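Local coordinates for protein C-glycoside 3-oxidase (Microbacterium trichothecenolyticum, PDB 7DVE) that oxidises the C3 hydroxyl of the sugar in C-glycosides such as isoorientin and mangiferin, using bound FAD and passing electrons to oxygen to give hydrogen peroxide, at residues 130-135 with 159-164; 280-285 with 289-294. All coordinates share one frame; numbering follows the deposited sequence.

Interaction 1: residues 130-135 with 159-164; sequences GACPRP and RLLGVT. With FAD (flavin-adenine dinucleotide), chain C.
Cys132 meets Leu161 and Val163 through its whole short side chain. The CG2 methyl of Val163 lies alongside the CB-SG bond, 3.8 Å from Cys132 CB, and the CD1 methyl of Leu161, two residues earlier in 159-164, comes to 4.1 Å from Cys132 SG. With SG anti to the carbonyl carbon (chi1 -70°), the sulfur is turned to both methyls, which meet it from neighbouring directions. One residue earlier the same chain grips the flavin: Ala131 N donates to FAD O4 at 2.9 Å, and FAD N3 donates to Ala131 O at 2.8 Å, with N-H...acceptor angles of 153° and 150°. Ala131 CB also lies 3.3 Å from FAD O4. Further out, Gly162, with positive phi, forms a Schellman motif after helix 149-161 and turns the chain so that Val163 joins Leu161 on Cys132. Leu491 of helix 490-510 touches both Cys132 and Leu161, and Cys132 shares backbone hydrogen bonding with Pro199 of strand 196-204. Apolar packing thus backs the loop, while paired backbone bonds read the donor-acceptor edge of the isoalloxazine; the N-H at O4 would probably help the ring accept electrons.

Interaction 2: residues 280-285 with 289-294; sequences LLWASG and DALGRY
Leu291, in the type II beta turn Ala290-Arg293, packs its branched end on Leu281 and Trp282 of helix 276-283, a short helix-to-loop packing in the FAD-binding part of this GMC oxidoreductase. From CB its side chain runs to CG, which stands anti to the backbone N (chi1 -179°) and carries the branch point toward the helix. There the branches part. CD1 settles against Leu281, 3.9 Å from Leu281 CB and 4.0 Å from Leu281 CD1, the two leucines crossing at a slant. CD2 goes to the next residue, 4.0 Å from Trp282 N and 4.1 Å from Trp282 CB, and so rests on the root of the tryptophan, near the plane of its indole at the edge. With an alanine here, both methyls would be lost, and a gap would probably open beside Leu281 and the root of Trp282. Beyond these three residues, Val449 also touches Leu291, Val270 of strand 267-270 packs on Leu281, and the indole meets Phe385 and makes a cation-pi contact with Arg287. Gly285 closes the helix in a Schellman motif just beyond the Leu280-Ser284 bonds. In the last helical turn Leu280 O accepts twice, from Ser284 N at 3.0 Å and from Ser284 OG at 2.7 Å, the two donors arriving from opposite faces of the carbonyl plane.

Overall arrangement
The contacts follow one another along the chain, 130-135 with 159-164 closing before 280-285 with 289-294 opens, and they lie on opposite sides of the chain's centre. Their centres are 29 Å apart and their nearest atoms about 16 Å, so they do not touch. Interaction 1 joins the loop before helix 142-145 to the end region of helix 149-161 and strand 163-164, next to the isoalloxazine. Interaction 2 joins helix 276-283, which follows strand 267-270 of the parallel Rossmann-type sheet, to the loop leading to strand 300-307; the side chain of Leu281 is about 10 Å from FAD. Interaction 1 thus backs a loop whose Ala131 holds the flavin, whereas interaction 2 is plain packing away from the cofactor.

Interaction 1: residues 130-135 with 159-164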
ATOM      1  N   GLY A 130      -6.957   4.430   2.709  1.00 47.30           N
ATOM      2  CA  GLY A 130      -6.960   3.877   4.053  1.00 47.01           C
ATOM      3  C   GLY A 130      -7.750   2.609   4.313  1.00 48.02           C
ATOM      4  O   GLY A 130      -7.929   2.277   5.484  1.00 46.16           O
ATOM      5  N   ALA A 131      -8.221   1.875   3.296  1.00 44.41           N
ATOM      6  CA  ALA A 131      -9.019   0.680   3.568  1.00 46.08           C
ATOM      7  C   ALA A 131      -8.124  -0.507   3.966  1.00 51.05           C
ATOM      8  O   ALA A 131      -7.152  -0.827   3.262  1.00 49.01           O
ATOM      9  CB  ALA A 131      -9.883   0.328   2.364  1.00 43.13           C
ATOM     10  N   CYS A 132      -8.457  -1.172   5.089  1.00 47.49           N
ATOM     11  CA  CYS A 132      -7.582  -2.186   5.684  1.00 48.27           C
ATOM     12  C   CYS A 132      -8.294  -3.495   6.020  1.00 50.48           C
ATOM     13  O   CYS A 132      -8.310  -3.918   7.178  1.00 52.44           O
ATOM     14  CB  CYS A 132      -6.919  -1.636   6.943  1.00 47.49           C
ATOM     15  SG  CYS A 132      -5.685  -0.363   6.671  1.00 47.75           S
ATOM     16  N   PRO A 133      -8.821  -4.210   5.030  1.00 50.31           N
ATOM     17  CA  PRO A 133      -9.389  -5.534   5.315  1.00 50.51           C
ATOM     18  C   PRO A 133      -8.312  -6.565   5.625  1.00 53.44           C
ATOM     19  O   PRO A 133      -7.129  -6.406   5.300  1.00 49.83           O
ATOM     20  CB  PRO A 133     -10.129  -5.893   4.026  1.00 51.15           C
ATOM     21  CG  PRO A 133      -9.377  -5.184   2.959  1.00 52.27           C
ATOM     22  CD  PRO A 133      -8.780  -3.922   3.586  1.00 51.96           C
ATOM     23  N   ARG A 134      -8.755  -7.662   6.280  1.00 52.52           N
ATOM     24  CA  ARG A 134      -7.936  -8.841   6.496  1.00 53.11           C
ATOM     25  C   ARG A 134      -8.090  -9.783   5.309  1.00 54.16           C
ATOM     26  O   ARG A 134      -9.160  -9.833   4.696  1.00 56.16           O
ATOM     27  CB  ARG A 134      -8.358  -9.554   7.779  1.00 54.63           C
ATOM     28  CG  ARG A 134      -7.923  -8.836   9.054  1.00 53.97           C
ATOM     29  CD  ARG A 134      -8.329  -9.609  10.289  1.00 55.66           C
ATOM     30  NE  ARG A 134      -7.927  -8.914  11.508  1.00 55.89           N
ATOM     31  CZ  ARG A 134      -7.387  -9.514  12.559  1.00 60.95           C
ATOM     32  NH1 ARG A 134      -7.180 -10.823  12.579  1.00 62.49           N
ATOM     33  NH2 ARG A 134      -7.036  -8.781  13.616  1.00 62.12           N
ATOM     34  N   PRO A 135      -7.042 -10.516   4.941  1.00 54.49           N
ATOM     35  CA  PRO A 135      -7.194 -11.530   3.897  1.00 56.73           C
ATOM     36  C   PRO A 135      -8.095 -12.657   4.380  1.00 59.37           C
ATOM     37  O   PRO A 135      -8.138 -12.980   5.570  1.00 59.33           O
ATOM     38  CB  PRO A 135      -5.762 -12.023   3.667  1.00 56.48           C
ATOM     39  CG  PRO A 135      -5.061 -11.758   4.975  1.00 54.99           C
ATOM     40  CD  PRO A 135      -5.682 -10.498   5.509  1.00 57.21           C
ATOM     41  N   ARG A 159      -3.207  -2.283  15.109  1.00 58.05           N
ATOM     42  CA  ARG A 159      -2.756  -1.342  16.137  1.00 59.41           C
ATOM     43  C   ARG A 159      -1.798  -0.298  15.557  1.00 58.87           C
ATOM     44  O   ARG A 159      -1.872   0.892  15.894  1.00 56.34           O
ATOM     45  CB  ARG A 159      -2.098  -2.098  17.277  1.00 59.66           C
ATOM     46  CG  ARG A 159      -1.250  -1.251  18.193  1.00 63.03           C
ATOM     47  CD  ARG A 159      -0.680  -2.101  19.312  1.00 64.08           C
ATOM     48  NE  ARG A 159       0.587  -2.742  18.951  1.00 65.21           N
ATOM     49  CZ  ARG A 159       1.784  -2.188  19.112  1.00 66.45           C
ATOM     50  NH1 ARG A 159       1.918  -0.943  19.543  1.00 67.46           N
ATOM     51  NH2 ARG A 159       2.876  -2.908  18.859  1.00 64.79           N
ATOM     52  N   LEU A 160      -0.892  -0.721  14.676  1.00 57.79           N
ATOM     53  CA  LEU A 160       0.074   0.227  14.133  1.00 57.18           C
ATOM     54  C   LEU A 160      -0.627   1.296  13.302  1.00 57.15           C
ATOM     55  O   LEU A 160      -0.247   2.472  13.334  1.00 57.57           O
ATOM     56  CB  LEU A 160       1.130  -0.501  13.307  1.00 55.44           C
ATOM     57  CG  LEU A 160       2.106  -1.407  14.066  1.00 60.64           C
ATOM     58  CD1 LEU A 160       3.341  -1.643  13.229  1.00 58.75           C
ATOM     59  CD2 LEU A 160       2.505  -0.839  15.423  1.00 59.08           C
ATOM     60  N   LEU A 161      -1.671   0.914  12.576  1.00 55.14           N
ATOM     61  CA  LEU A 161      -2.352   1.830  11.683  1.00 54.07           C
ATOM     62  C   LEU A 161      -3.537   2.525  12.333  1.00 54.47           C
ATOM     63  O   LEU A 161      -4.141   3.388  11.697  1.00 58.27           O
ATOM     64  CB  LEU A 161      -2.802   1.079  10.411  1.00 55.12           C
ATOM     65  CG  LEU A 161      -1.701   0.542   9.466  1.00 55.40           C
ATOM     66  CD1 LEU A 161      -2.159  -0.706   8.684  1.00 54.08           C
ATOM     67  CD2 LEU A 161      -1.230   1.604   8.493  1.00 52.84           C
ATOM     68  N   GLY A 162      -3.868   2.203  13.585  1.00 57.04           N
ATOM     69  CA  GLY A 162      -5.011   2.798  14.265  1.00 53.67           C
ATOM     70  C   GLY A 162      -6.282   2.537  13.486  1.00 54.24           C
ATOM     71  O   GLY A 162      -7.053   3.461  13.198  1.00 51.53           O
ATOM     72  N   VAL A 163      -6.485   1.274  13.116  1.00 55.62           N
ATOM     73  CA  VAL A 163      -7.574   0.888  12.221  1.00 54.89           C
ATOM     74  C   VAL A 163      -8.874   0.850  12.997  1.00 52.10           C
ATOM     75  O   VAL A 163      -8.933   0.279  14.087  1.00 53.86           O
ATOM     76  CB  VAL A 163      -7.301  -0.483  11.590  1.00 53.08           C
ATOM     77  CG1 VAL A 163      -8.625  -1.094  11.111  1.00 49.41           C
ATOM     78  CG2 VAL A 163      -6.315  -0.351  10.461  1.00 52.57           C
ATOM     79  N   THR A 164      -9.928   1.430  12.437  1.00 52.57           N
ATOM     80  CA  THR A 164     -11.217   1.394  13.109  1.00 51.91           C
ATOM     81  C   THR A 164     -12.321   1.195  12.091  1.00 51.10           C
ATOM     82  O   THR A 164     -12.195   1.595  10.926  1.00 53.34           O
ATOM     83  CB  THR A 164     -11.486   2.676  13.894  1.00 54.58           C
ATOM     84  OG1 THR A 164     -12.824   2.633  14.412  1.00 54.82           O
ATOM     85  CG2 THR A 164     -11.345   3.878  12.965  1.00 54.36           C
TER
HETATM   86  PA  FAD C 801       5.257   2.985  -0.286  1.00 52.71           P
HETATM   87  O1A FAD C 801       5.416   3.214  -1.743  1.00 53.98           O
HETATM   88  O2A FAD C 801       3.990   3.386   0.368  1.00 51.84           O
HETATM   89  O5B FAD C 801       6.532   3.753   0.335  1.00 55.82           O
HETATM   90  C5B FAD C 801       7.841   3.425  -0.138  1.00 52.77           C
HETATM   91  C4B FAD C 801       8.758   4.610   0.029  1.00 54.23           C
HETATM   92  O4B FAD C 801      10.071   4.150  -0.410  1.00 55.29           O
HETATM   93  C3B FAD C 801       8.375   5.750  -0.935  1.00 56.76           C
HETATM   94  O3B FAD C 801       8.246   6.964  -0.169  1.00 55.53           O
HETATM   95  C2B FAD C 801       9.610   5.809  -1.846  1.00 54.00           C
HETATM   96  O2B FAD C 801       9.928   7.150  -2.228  1.00 53.14           O
HETATM   97  C1B FAD C 801      10.715   5.297  -0.944  1.00 56.53           C
HETATM   98  N9A FAD C 801      11.902   4.840  -1.753  1.00 58.82           N
HETATM   99  C8A FAD C 801      11.768   3.980  -2.776  1.00 57.00           C
HETATM  100  N7A FAD C 801      12.979   3.749  -3.296  1.00 58.51           N
HETATM  101  C5A FAD C 801      13.870   4.467  -2.609  1.00 61.01           C
HETATM  102  C6A FAD C 801      15.202   4.568  -2.726  1.00 63.10           C
HETATM  103  N6A FAD C 801      15.764   3.850  -3.698  1.00 63.88           N
HETATM  104  N1A FAD C 801      15.941   5.346  -1.912  1.00 63.15           N
HETATM  105  C2A FAD C 801      15.278   6.067  -0.916  1.00 63.43           C
HETATM  106  N3A FAD C 801      13.881   5.935  -0.802  1.00 60.31           N
HETATM  107  C4A FAD C 801      13.207   5.140  -1.650  1.00 60.47           C
HETATM  108  N1  FAD C 801      -3.778   0.542   0.023  1.00 46.90           N
HETATM  109  C2  FAD C 801      -4.634  -0.147   0.863  1.00 48.94           C
HETATM  110  O2  FAD C 801      -4.190  -1.118   1.465  1.00 47.44           O
HETATM  111  N3  FAD C 801      -5.972   0.258   1.000  1.00 49.43           N
HETATM  112  C4  FAD C 801      -6.435   1.404   0.316  1.00 46.34           C
HETATM  113  O4  FAD C 801      -7.607   1.765   0.462  1.00 44.99           O
HETATM  114  C4X FAD C 801      -5.561   2.085  -0.524  1.00 47.60           C
HETATM  115  N5  FAD C 801      -5.953   3.158  -1.256  1.00 48.00           N
HETATM  116  C5X FAD C 801      -5.027   3.874  -1.956  1.00 47.91           C
HETATM  117  C6  FAD C 801      -5.382   5.071  -2.607  1.00 46.89           C
HETATM  118  C7  FAD C 801      -4.449   5.851  -3.280  1.00 47.81           C
HETATM  119  C7M FAD C 801      -4.872   7.169  -3.978  1.00 47.59           C
HETATM  120  C8  FAD C 801      -3.117   5.434  -3.321  1.00 47.10           C
HETATM  121  C8M FAD C 801      -2.073   6.287  -4.066  1.00 46.92           C
HETATM  122  C9  FAD C 801      -2.753   4.240  -2.684  1.00 48.01           C
HETATM  123  C9A FAD C 801      -3.699   3.449  -2.006  1.00 46.91           C
HETATM  124  N10 FAD C 801      -3.356   2.287  -1.406  1.00 48.35           N
HETATM  125  C10 FAD C 801      -4.242   1.638  -0.648  1.00 47.89           C
HETATM  126  C1' FAD C 801      -1.995   1.688  -1.520  1.00 47.91           C
HETATM  127  C2' FAD C 801      -1.050   1.984  -0.350  1.00 49.69           C
HETATM  128  O2' FAD C 801      -0.740   3.388  -0.362  1.00 49.02           O
HETATM  129  C3' FAD C 801       0.237   1.098  -0.449  1.00 48.66           C
HETATM  130  O3' FAD C 801      -0.122  -0.290  -0.392  1.00 49.14           O
HETATM  131  C4' FAD C 801       1.175   1.344   0.733  1.00 50.60           C
HETATM  132  O4' FAD C 801       1.529   2.718   0.781  1.00 49.37           O
HETATM  133  C5' FAD C 801       2.469   0.499   0.581  1.00 52.64           C
HETATM  134  O5' FAD C 801       3.443   0.890   1.569  1.00 52.08           O
HETATM  135  P   FAD C 801       5.037   0.667   1.396  1.00 53.84           P
HETATM  136  O1P FAD C 801       5.818   1.378   2.444  1.00 54.13           O
HETATM  137  O2P FAD C 801       5.206  -0.792   1.230  1.00 54.87           O
HETATM  138  O3P FAD C 801       5.518   1.436   0.056  1.00 54.12           O

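Interaction 2: residues 280-285 with 289-294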
ATOM      1  N   LEU A 280      16.472  -1.817  -6.253  1.00 62.58           N
ATOM      2  CA  LEU A 280      17.647  -1.596  -5.420  1.00 63.58           C
ATOM      3  C   LEU A 280      18.443  -2.881  -5.247  1.00 64.84           C
ATOM      4  O   LEU A 280      19.679  -2.863  -5.314  1.00 66.18           O
ATOM      5  CB  LEU A 280      17.228  -1.025  -4.065  1.00 63.32           C
ATOM      6  CG  LEU A 280      18.304  -0.962  -2.984  1.00 65.94           C
ATOM      7  CD1 LEU A 280      19.497  -0.139  -3.468  1.00 68.10           C
ATOM      8  CD2 LEU A 280      17.719  -0.385  -1.698  1.00 63.67           C
ATOM      9  N   LEU A 281      17.754  -4.014  -5.049  1.00 64.10           N
ATOM     10  CA  LEU A 281      18.476  -5.276  -4.878  1.00 65.29           C
ATOM     11  C   LEU A 281      19.227  -5.654  -6.156  1.00 65.89           C
ATOM     12  O   LEU A 281      20.379  -6.092  -6.097  1.00 67.49           O
ATOM     13  CB  LEU A 281      17.520  -6.402  -4.452  1.00 64.03           C
ATOM     14  CG  LEU A 281      16.720  -6.355  -3.126  1.00 65.84           C
ATOM     15  CD1 LEU A 281      16.492  -7.748  -2.540  1.00 61.94           C
ATOM     16  CD2 LEU A 281      17.344  -5.434  -2.092  1.00 64.30           C
ATOM     17  N   TRP A 282      18.603  -5.467  -7.321  1.00 65.20           N
ATOM     18  CA  TRP A 282      19.283  -5.732  -8.594  1.00 65.97           C
ATOM     19  C   TRP A 282      20.508  -4.839  -8.755  1.00 67.28           C
ATOM     20  O   TRP A 282      21.603  -5.317  -9.070  1.00 68.34           O
ATOM     21  CB  TRP A 282      18.314  -5.541  -9.763  1.00 64.91           C
ATOM     22  CG  TRP A 282      18.956  -5.664 -11.129  1.00 69.46           C
ATOM     23  CD1 TRP A 282      19.557  -4.670 -11.851  1.00 68.34           C
ATOM     24  CD2 TRP A 282      19.036  -6.844 -11.931  1.00 70.15           C
ATOM     25  NE1 TRP A 282      20.026  -5.167 -13.045  1.00 73.49           N
ATOM     26  CE2 TRP A 282      19.716  -6.500 -13.117  1.00 72.66           C
ATOM     27  CE3 TRP A 282      18.602  -8.161 -11.758  1.00 72.09           C
ATOM     28  CZ2 TRP A 282      19.972  -7.426 -14.128  1.00 74.83           C
ATOM     29  CZ3 TRP A 282      18.871  -9.091 -12.761  1.00 73.68           C
ATOM     30  CH2 TRP A 282      19.547  -8.719 -13.925  1.00 75.61           C
ATOM     31  N   ALA A 283      20.342  -3.535  -8.520  1.00 67.59           N
ATOM     32  CA  ALA A 283      21.473  -2.614  -8.583  1.00 66.57           C
ATOM     33  C   ALA A 283      22.597  -3.007  -7.629  1.00 69.86           C
ATOM     34  O   ALA A 283      23.766  -2.720  -7.908  1.00 72.30           O
ATOM     35  CB  ALA A 283      21.010  -1.191  -8.280  1.00 67.71           C
ATOM     36  N   SER A 284      22.278  -3.658  -6.509  1.00 68.88           N
ATOM     37  CA  SER A 284      23.310  -4.044  -5.551  1.00 70.66           C
ATOM     38  C   SER A 284      23.894  -5.431  -5.815  1.00 71.44           C
ATOM     39  O   SER A 284      24.722  -5.902  -5.021  1.00 71.15           O
ATOM     40  CB  SER A 284      22.756  -3.991  -4.125  1.00 70.98           C
ATOM     41  OG  SER A 284      21.961  -2.836  -3.940  1.00 72.22           O
ATOM     42  N   GLY A 285      23.497  -6.088  -6.902  1.00 70.84           N
ATOM     43  CA  GLY A 285      24.002  -7.416  -7.203  1.00 70.87           C
ATOM     44  C   GLY A 285      23.399  -8.533  -6.380  1.00 71.86           C
ATOM     45  O   GLY A 285      23.963  -9.627  -6.347  1.00 70.52           O
ATOM     46  N   ASP A 289      16.727 -15.779  -8.098  1.00 71.54           N
ATOM     47  CA  ASP A 289      15.913 -16.021  -9.282  1.00 68.75           C
ATOM     48  C   ASP A 289      14.511 -15.448  -9.183  1.00 68.38           C
ATOM     49  O   ASP A 289      13.952 -15.033 -10.203  1.00 65.07           O
ATOM     50  CB  ASP A 289      15.792 -17.508  -9.569  1.00 71.60           C
ATOM     51  CG  ASP A 289      15.386 -17.756 -11.002  1.00 73.37           C
ATOM     52  OD1 ASP A 289      16.248 -17.533 -11.885  1.00 76.29           O
ATOM     53  OD2 ASP A 289      14.216 -18.123 -11.252  1.00 71.95           O
ATOM     54  N   ALA A 290      13.908 -15.445  -7.982  1.00 69.20           N
ATOM     55  CA  ALA A 290      12.537 -14.954  -7.838  1.00 65.83           C
ATOM     56  C   ALA A 290      12.444 -13.441  -7.859  1.00 59.62           C
ATOM     57  O   ALA A 290      11.333 -12.920  -7.932  1.00 58.77           O
ATOM     58  CB  ALA A 290      11.894 -15.484  -6.545  1.00 63.26           C
ATOM     59  N   LEU A 291      13.570 -12.731  -7.790  1.00 62.13           N
ATOM     60  CA  LEU A 291      13.551 -11.276  -7.658  1.00 62.46           C
ATOM     61  C   LEU A 291      12.779 -10.627  -8.806  1.00 61.64           C
ATOM     62  O   LEU A 291      13.065 -10.867  -9.980  1.00 62.96           O
ATOM     63  CB  LEU A 291      14.986 -10.741  -7.625  1.00 63.74           C
ATOM     64  CG  LEU A 291      15.090  -9.225  -7.473  1.00 64.24           C
ATOM     65  CD1 LEU A 291      14.918  -8.830  -6.007  1.00 61.84           C
ATOM     66  CD2 LEU A 291      16.391  -8.697  -8.035  1.00 62.22           C
ATOM     67  N   GLY A 292      11.796  -9.806  -8.468  1.00 60.63           N
ATOM     68  CA  GLY A 292      10.967  -9.157  -9.459  1.00 58.12           C
ATOM     69  C   GLY A 292       9.913 -10.029 -10.098  1.00 57.23           C
ATOM     70  O   GLY A 292       8.968  -9.493 -10.670  1.00 57.11           O
ATOM     71  N   ARG A 293      10.033 -11.352 -10.004  1.00 55.87           N
ATOM     72  CA  ARG A 293       9.096 -12.273 -10.622  1.00 58.69           C
ATOM     73  C   ARG A 293       7.853 -12.470  -9.750  1.00 60.55           C
ATOM     74  O   ARG A 293       7.826 -12.105  -8.573  1.00 61.38           O
ATOM     75  CB  ARG A 293       9.783 -13.618 -10.872  1.00 63.06           C
ATOM     76  CG  ARG A 293      10.806 -13.607 -11.992  1.00 60.53           C
ATOM     77  CD  ARG A 293      11.374 -15.003 -12.240  1.00 66.90           C
ATOM     78  NE  ARG A 293      12.260 -15.018 -13.396  1.00 65.36           N
ATOM     79  CZ  ARG A 293      11.831 -15.084 -14.648  1.00 67.02           C
ATOM     80  NH1 ARG A 293      10.540 -15.139 -14.934  1.00 65.25           N
ATOM     81  NH2 ARG A 293      12.721 -15.100 -15.637  1.00 69.38           N
ATOM     82  N   TYR A 294       6.813 -13.070 -10.346  1.00 61.54           N
ATOM     83  CA  TYR A 294       5.532 -13.378  -9.699  1.00 61.93           C
ATOM     84  C   TYR A 294       4.770 -12.105  -9.349  1.00 60.63           C
ATOM     85  O   TYR A 294       3.862 -12.119  -8.512  1.00 58.93           O
ATOM     86  CB  TYR A 294       5.711 -14.311  -8.470  1.00 58.75           C
ATOM     87  CG  TYR A 294       6.629 -15.492  -8.773  1.00 62.92           C
ATOM     88  CD1 TYR A 294       6.204 -16.558  -9.573  1.00 65.15           C
ATOM     89  CD2 TYR A 294       7.945 -15.505  -8.327  1.00 61.45           C
ATOM     90  CE1 TYR A 294       7.072 -17.612  -9.904  1.00 69.13           C
ATOM     91  CE2 TYR A 294       8.805 -16.535  -8.652  1.00 65.21           C
ATOM     92  CZ  TYR A 294       8.373 -17.588  -9.442  1.00 69.11           C
ATOM     93  OH  TYR A 294       9.257 -18.607  -9.745  1.00 73.19           O
TER